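PDB 2IVF: ethylbenzene dehydrogenase alpha-subunit from Aromatoleum aromaticum, which belongs to the molybdopterin oxidoreductase family and carries a molybdenum atom, an iron/sulfur cluster and two pterin guanine dinucleotide cofactors. Local coordinates for residues D590-R593 with P594-K598. Sequence-based numbering, arbitrary orientation.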
# COMPACT_ATOMS: atom_id res chain seq x y z
N ASP A 590 -23.62 -9.74 -29.74
CA ASP A 590 -22.88 -8.54 -29.31
C ASP A 590 -22.29 -8.64 -27.92
O ASP A 590 -21.51 -7.77 -27.50
CB ASP A 590 -23.74 -7.28 -29.45
CG ASP A 590 -23.98 -6.91 -30.90
OD1 ASP A 590 -23.29 -7.48 -31.79
OD2 ASP A 590 -24.84 -6.06 -31.16
N HIS A 591 -22.68 -9.71 -27.22
CA HIS A 591 -22.08 -10.14 -25.94
C HIS A 591 -21.00 -11.20 -26.14
O HIS A 591 -20.00 -11.22 -25.48
CB HIS A 591 -23.15 -10.74 -25.01
CG HIS A 591 -24.25 -9.79 -24.65
ND1 HIS A 591 -24.01 -8.56 -24.08
CD2 HIS A 591 -25.59 -9.87 -24.82
CE1 HIS A 591 -25.16 -7.94 -23.88
NE2 HIS A 591 -26.13 -8.71 -24.34
N ILE A 592 -21.25 -12.14 -27.03
CA ILE A 592 -20.33 -13.26 -27.17
C ILE A 592 -19.30 -12.98 -28.28
O ILE A 592 -19.43 -13.46 -29.37
CB ILE A 592 -21.10 -14.56 -27.40
CG1 ILE A 592 -21.94 -14.84 -26.15
CG2 ILE A 592 -20.11 -15.72 -27.68
CD1 ILE A 592 -23.11 -15.73 -26.35
N ARG A 593 -18.28 -12.21 -27.94
CA ARG A 593 -17.25 -11.76 -28.87
C ARG A 593 -15.89 -11.93 -28.19
O ARG A 593 -15.82 -11.80 -26.95
CB ARG A 593 -17.42 -10.28 -29.23
CG ARG A 593 -18.73 -9.93 -29.89
CD ARG A 593 -18.80 -8.46 -30.30
NE ARG A 593 -17.79 -8.09 -31.31
CZ ARG A 593 -17.32 -6.84 -31.47
NH1 ARG A 593 -17.78 -5.84 -30.72
NH2 ARG A 593 -16.40 -6.58 -32.38
N PRO A 594 -14.85 -12.27 -28.98
CA PRO A 594 -14.98 -12.66 -30.38
C PRO A 594 -15.91 -13.84 -30.55
O PRO A 594 -15.98 -14.69 -29.68
CB PRO A 594 -13.56 -13.10 -30.80
CG PRO A 594 -12.65 -12.68 -29.74
CD PRO A 594 -13.45 -12.31 -28.51
N ALA A 595 -16.62 -13.89 -31.67
CA ALA A 595 -17.52 -14.99 -31.91
C ALA A 595 -16.71 -16.31 -31.77
O ALA A 595 -15.51 -16.34 -32.09
CB ALA A 595 -18.15 -14.87 -33.30
N PRO A 596 -17.34 -17.38 -31.26
CA PRO A 596 -16.68 -18.70 -31.16
C PRO A 596 -16.00 -19.22 -32.41
O PRO A 596 -15.06 -20.00 -32.31
CB PRO A 596 -17.82 -19.61 -30.72
CG PRO A 596 -18.60 -18.70 -29.80
CD PRO A 596 -18.69 -17.44 -30.66
N ASP A 597 -16.44 -18.82 -33.60
CA ASP A 597 -15.76 -19.27 -34.80
C ASP A 597 -14.72 -18.27 -35.30
O ASP A 597 -14.13 -18.46 -36.34
CB ASP A 597 -16.77 -19.62 -35.90
CG ASP A 597 -17.74 -18.49 -36.20
OD1 ASP A 597 -17.62 -17.38 -35.62
OD2 ASP A 597 -18.64 -18.73 -37.02
N LYS A 598 -14.48 -17.20 -34.56
CA LYS A 598 -13.36 -16.33 -34.87
C LYS A 598 -12.18 -16.74 -33.96
O LYS A 598 -12.37 -17.41 -32.93
CB LYS A 598 -13.73 -14.86 -34.59
CG LYS A 598 -14.93 -14.35 -35.40
CD LYS A 598 -14.63 -14.28 -36.89
CE LYS A 598 -15.79 -13.66 -37.68
NZ LYS A 598 -15.49 -13.64 -39.13
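Arg-593 joins Pro-594 through a cis peptide bond, which draws the two CA atoms, of Arg-593 and of Pro-594, to 2.9 Å and folds the chain back on itself. With CG anti to its own carbonyl carbon (chi1 -60°), the side chain of Arg-593 runs away from Pro-594, toward its partner Asp-184. Pro-594 packs on Trp-549 of helix 546-553, and its O accepts a hydrogen bond from His-553.

At Ala-595 the folded chain brings backbone against backbone: Ala-595 N sits 3.6 Å from Arg-593 CA, and Ala-595 CA offers a CH to Ile-592 O at 3.5 Å, with 141° at the hydrogen. Ile-592 O is buried with no conventional hydrogen-bond partner in the model, and this CA-H...O contact probably makes up part of the loss. Ile-592 is itself the centre of an inverse gamma turn, closed by a weak bond from Arg-593 N to His-591 O. The inverse gamma turn and the cis-proline bend both lie in the loop from helix 574-583 to strand 602-606. Asp-184, between helix 163-181 and strand 186-188, the neighbour of 602-606 in the mixed sheet, takes Arg-593 NE in a salt bridge on OD1 and Ala-595 N on OD2.

CD and CG of the Pro-596 ring lie against CG2 of Ile-592, at 3.7 Å from CD, the two side chains crossing at about a right angle. The isoleucine holds that methyl anti to its backbone N. Ala-595 to Lys-598 form a type I beta turn, with Pro-596 and Asp-597 at its centre, closed where Lys-598 N donates to Ala-595 O at 2.8 Å.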